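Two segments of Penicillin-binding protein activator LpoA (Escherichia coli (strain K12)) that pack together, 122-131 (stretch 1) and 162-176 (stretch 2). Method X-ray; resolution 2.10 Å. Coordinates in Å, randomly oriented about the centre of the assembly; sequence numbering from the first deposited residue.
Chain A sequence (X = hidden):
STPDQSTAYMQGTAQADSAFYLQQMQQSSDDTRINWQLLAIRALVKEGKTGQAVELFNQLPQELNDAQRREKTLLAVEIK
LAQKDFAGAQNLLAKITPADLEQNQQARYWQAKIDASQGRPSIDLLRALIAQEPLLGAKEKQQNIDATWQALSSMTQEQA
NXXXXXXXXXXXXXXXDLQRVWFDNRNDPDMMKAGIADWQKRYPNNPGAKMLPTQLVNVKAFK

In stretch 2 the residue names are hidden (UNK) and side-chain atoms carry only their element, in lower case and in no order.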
# COMPACT_ATOMS: atom_id res chain seq x y z
N SER A 122 -1.17 8.93 -11.75
CA SER A 122 0.09 9.21 -12.42
C SER A 122 0.86 7.91 -12.51
O SER A 122 0.47 6.89 -11.93
CB SER A 122 0.89 10.29 -11.69
OG SER A 122 1.34 9.81 -10.43
N ILE A 123 1.96 7.94 -13.26
CA ILE A 123 2.78 6.74 -13.38
C ILE A 123 3.39 6.37 -12.03
O ILE A 123 3.61 5.19 -11.74
CB ILE A 123 3.87 6.93 -14.46
CG1 ILE A 123 4.55 5.60 -14.76
CG2 ILE A 123 4.88 8.00 -14.02
CD1 ILE A 123 5.42 5.62 -16.00
N ASP A 124 3.65 7.37 -11.19
CA ASP A 124 4.20 7.10 -9.86
C ASP A 124 3.22 6.31 -9.01
O ASP A 124 3.60 5.36 -8.32
CB ASP A 124 4.58 8.41 -9.17
CG ASP A 124 5.48 9.28 -10.03
OD1 ASP A 124 4.99 9.87 -11.02
OD2 ASP A 124 6.69 9.38 -9.71
N LEU A 125 1.94 6.70 -9.04
CA LEU A 125 0.94 5.99 -8.25
C LEU A 125 0.75 4.56 -8.75
O LEU A 125 0.65 3.63 -7.94
CB LEU A 125 -0.39 6.74 -8.28
CG LEU A 125 -1.56 6.06 -7.56
CD1 LEU A 125 -1.24 5.83 -6.09
CD2 LEU A 125 -2.83 6.88 -7.72
N LEU A 126 0.70 4.38 -10.07
CA LEU A 126 0.57 3.04 -10.62
C LEU A 126 1.72 2.15 -10.18
O LEU A 126 1.52 1.01 -9.74
CB LEU A 126 0.50 3.11 -12.15
CG LEU A 126 -0.73 3.83 -12.72
CD1 LEU A 126 -0.61 4.00 -14.23
CD2 LEU A 126 -2.01 3.08 -12.38
N ARG A 127 2.95 2.67 -10.27
CA ARG A 127 4.11 1.88 -9.85
C ARG A 127 4.04 1.52 -8.38
O ARG A 127 4.43 0.41 -7.98
CB ARG A 127 5.40 2.66 -10.14
CG ARG A 127 5.77 2.75 -11.62
CD ARG A 127 7.16 3.33 -11.79
NE ARG A 127 7.66 3.22 -13.16
CZ ARG A 127 7.89 4.24 -13.99
NH1 ARG A 127 7.69 5.49 -13.61
NH2 ARG A 127 8.34 3.99 -15.21
N ALA A 128 3.54 2.43 -7.54
CA ALA A 128 3.45 2.15 -6.11
C ALA A 128 2.41 1.07 -5.84
O ALA A 128 2.65 0.15 -5.05
CB ALA A 128 3.11 3.43 -5.35
N LEU A 129 1.24 1.17 -6.48
CA LEU A 129 0.23 0.13 -6.34
C LEU A 129 0.76 -1.21 -6.84
O LEU A 129 0.52 -2.25 -6.22
CB LEU A 129 -1.03 0.52 -7.10
CG LEU A 129 -1.85 1.66 -6.48
CD1 LEU A 129 -2.81 2.24 -7.51
CD2 LEU A 129 -2.62 1.15 -5.27
N ILE A 130 1.47 -1.20 -7.97
CA ILE A 130 1.98 -2.44 -8.55
C ILE A 130 3.06 -3.04 -7.66
O ILE A 130 3.13 -4.27 -7.50
CB ILE A 130 2.48 -2.18 -9.98
CG1 ILE A 130 1.30 -1.87 -10.90
CG2 ILE A 130 3.26 -3.38 -10.52
CD1 ILE A 130 1.69 -1.29 -12.24
N ALA A 131 3.92 -2.20 -7.08
CA ALA A 131 4.97 -2.71 -6.21
C ALA A 131 4.40 -3.28 -4.92
O ALA A 131 4.98 -4.21 -4.35
CB ALA A 131 5.98 -1.60 -5.90
N UNK A 162 1.06 9.55 -23.26
CA UNK A 162 2.31 10.18 -22.86
C UNK A 162 3.07 9.39 -21.81
O UNK A 162 4.16 9.81 -21.41
o UNK A 162 1.24 11.52 -21.15
c UNK A 162 1.32 12.43 -23.39
c UNK A 162 2.04 11.60 -22.34
N UNK A 163 2.54 8.26 -21.36
CA UNK A 163 3.23 7.45 -20.36
C UNK A 163 4.40 6.70 -21.00
O UNK A 163 4.28 6.15 -22.09
c UNK A 163 1.76 7.77 -17.63
c UNK A 163 2.26 6.46 -19.71
c UNK A 163 1.17 7.06 -18.83
c UNK A 163 0.20 5.97 -18.38
N UNK A 164 5.53 6.69 -20.29
CA UNK A 164 6.74 6.01 -20.74
C UNK A 164 7.12 5.00 -19.67
O UNK A 164 7.41 5.37 -18.53
c UNK A 164 9.04 6.31 -21.72
c UNK A 164 7.89 7.00 -20.99
c UNK A 164 7.40 8.22 -21.77
N UNK A 165 7.12 3.72 -20.04
CA UNK A 165 7.41 2.64 -19.11
C UNK A 165 8.73 1.99 -19.51
O UNK A 165 9.21 2.12 -20.64
c UNK A 165 6.28 1.60 -19.06
c UNK A 165 6.10 0.91 -20.42
c UNK A 165 5.11 -0.24 -20.40
c UNK A 165 4.98 2.27 -18.62
N UNK A 166 9.32 1.28 -18.55
CA UNK A 166 10.57 0.58 -18.77
C UNK A 166 10.31 -0.83 -19.30
O UNK A 166 9.21 -1.38 -19.16
c UNK A 166 11.74 1.88 -16.94
o UNK A 166 12.10 2.78 -17.70
c UNK A 166 11.38 0.51 -17.47
n UNK A 166 11.64 2.05 -15.62
N UNK A 167 11.33 -1.40 -19.94
CA UNK A 167 11.17 -2.69 -20.61
C UNK A 167 10.78 -3.80 -19.64
O UNK A 167 10.08 -4.74 -20.02
c UNK A 167 12.45 -3.06 -21.35
N UNK A 168 11.23 -3.70 -18.39
CA UNK A 168 11.00 -4.76 -17.40
C UNK A 168 9.73 -4.56 -16.59
O UNK A 168 9.52 -5.27 -15.60
o UNK A 168 11.68 -2.61 -15.86
c UNK A 168 12.21 -4.86 -16.46
o UNK A 168 13.36 -3.57 -14.83
c UNK A 168 12.43 -3.59 -15.66
N UNK A 169 8.87 -3.62 -16.98
CA UNK A 169 7.61 -3.38 -16.28
C UNK A 169 6.47 -4.07 -17.02
O UNK A 169 5.59 -3.44 -17.61
o UNK A 169 7.49 0.72 -14.00
c UNK A 169 8.00 0.30 -15.05
c UNK A 169 8.29 -1.18 -15.17
o UNK A 169 8.27 1.04 -16.02
c UNK A 169 7.36 -1.88 -16.14
N UNK A 170 6.49 -5.41 -16.98
CA UNK A 170 5.51 -6.19 -17.72
C UNK A 170 4.13 -6.12 -17.08
O UNK A 170 3.12 -6.21 -17.79
o UNK A 170 4.99 -7.81 -20.04
c UNK A 170 5.24 -8.38 -18.97
c UNK A 170 5.95 -7.64 -17.85
n UNK A 170 4.90 -9.64 -18.74
N UNK A 171 4.06 -5.97 -15.76
CA UNK A 171 2.76 -5.84 -15.11
C UNK A 171 2.12 -4.50 -15.46
O UNK A 171 0.93 -4.44 -15.82
c UNK A 171 3.43 -7.81 -11.80
c UNK A 171 1.62 -5.58 -12.86
c UNK A 171 3.21 -7.50 -13.27
c UNK A 171 2.90 -6.03 -13.58
N UNK A 172 2.89 -3.42 -15.38
CA UNK A 172 2.37 -2.12 -15.78
C UNK A 172 1.98 -2.12 -17.25
O UNK A 172 0.94 -1.57 -17.62
c UNK A 172 3.02 0.40 -15.88
c UNK A 172 4.15 1.36 -15.55
c UNK A 172 3.41 -1.03 -15.49
c UNK A 172 1.73 0.83 -15.18
N UNK A 173 2.81 -2.72 -18.11
CA UNK A 173 2.45 -2.83 -19.52
C UNK A 173 1.12 -3.55 -19.69
O UNK A 173 0.28 -3.15 -20.50
o UNK A 173 5.03 -5.25 -21.96
c UNK A 173 4.35 -4.40 -22.54
c UNK A 173 3.55 -3.55 -20.29
n UNK A 173 4.47 -4.17 -23.84
c UNK A 173 3.33 -3.57 -21.80
N UNK A 174 0.92 -4.63 -18.93
CA UNK A 174 -0.35 -5.34 -19.00
C UNK A 174 -1.52 -4.48 -18.55
O UNK A 174 -2.60 -4.52 -19.15
N UNK A 175 -1.32 -3.70 -17.49
CA UNK A 175 -2.38 -2.80 -17.03
C UNK A 175 -2.71 -1.76 -18.09
O UNK A 175 -3.89 -1.47 -18.33
c UNK A 175 -2.20 -2.93 -14.49
c UNK A 175 -1.25 -3.39 -13.62
c UNK A 175 -5.79 -3.83 -13.69
c UNK A 175 -3.46 -3.38 -14.00
c UNK A 175 -3.21 -4.11 -12.81
c UNK A 175 -5.51 -4.54 -12.52
c UNK A 175 -1.96 -2.11 -15.73
c UNK A 175 -4.78 -3.24 -14.43
n UNK A 175 -1.85 -4.09 -12.60
c UNK A 175 -4.23 -4.69 -12.06
N UNK A 176 -1.69 -1.18 -18.72
CA UNK A 176 -1.93 -0.19 -19.76
C UNK A 176 -2.60 -0.81 -20.98
O UNK A 176 -3.35 -0.13 -21.69
c UNK A 176 0.06 1.30 -19.06
c UNK A 176 1.42 1.79 -19.52
c UNK A 176 -0.62 0.48 -20.16
c UNK A 176 -0.81 2.48 -18.63

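Position 162 has one side-chain carbon bearing one oxygen and one carbon, the beta-branched hydroxyl pattern of Thr162; it lies out of reach of stretch 1, and its OG1 is hydrogen-bonded elsewhere in the structure.

Position 163 carries four carbons forked at the second, which is leucine. Leu163 points toward the first helix, and its CD2 lies 3.9 Å from Ile123 CB.

At 164 a single carbon holds two more, three in all, so the residue is valine. The side chain of Val164 makes no close contact with stretch 1, but its backbone O sits 3.2 Å from Ile123 CD1.

Four carbons at 165 fork at the first, with one arm two carbons long: isoleucine. The short arm of Ile165 makes the contact, CG2 to Ile123 CD1 at 4.3 Å, while the end of the long arm leads away.

Position 166 has two carbons, the second with one oxygen and one nitrogen, an amide carbon bonded directly to CB; this is Asn166. Its ND2 comes within 3.8 Å of Arg127 NH2, a contact without a hydrogen bond.

A lone carbon at 167 identifies Ala167, out of reach of the helix.

Two carbons, the second with two oxygens, make 168 an aspartate; Asp168, too, touches nothing on stretch 1.

Position 169 has three carbons, the third bearing two oxygens, so it is glutamate. Both carboxylate oxygens of Glu169 engage the guanidinium: Arg127 NE donates to Glu169 OE2 at 2.6 Å and Arg127 NH2 to Glu169 OE1 at 3.1 Å, with N-H...O angles of 157° and 164°. OE2 lies at the guanidinium edge, near its plane. Glu169 OE1 also accepts from Asn166 N at 2.7 Å, across the type I turn that runs from Asn166 to Glu169.

Position 170, two carbons with an oxygen and a nitrogen on the second, is Asn170, in the first turn of the helix and out of reach.

At 171, four carbons fork at the first, one arm two carbons long: Ile171, whose CG2 is 3.6 Å from Ile130 CG2.

At 172 four carbons fork at the second: Leu172. Its chi1 of 179° (t) accompanies an end that comes nearer to stretch 1, placing CD1 3.6 Å from Ile130 CD1 and 4.0 Å from Leu126 CB, with CD2 4.3 Å from Ile123 CG1.

At 173, three carbons ending in an oxygen and a nitrogen mark Gln173, which points away.

No side-chain atoms at 174 means Gly174.

Fused five- and six-membered rings with one nitrogen at 175 can only be Trp175; its CD1 is 3.9 Å from Ile130 CD1.

At 176, four carbons forked at the second give Leu176, whose side chain makes no contact with stretch 1.

The contact buries 489 Å² in total. The helices cross at 118°, with axes 10.5 Å apart at closest approach. Ile123, Leu126 and Ile130, spaced three and four residues apart, form an apolar stripe on which Leu172 packs centrally, while the two-pronged salt bridge ties Arg127 to the residue preceding the second helix.

Stretch 2, residues 162-176: TLVINADENILQGWL
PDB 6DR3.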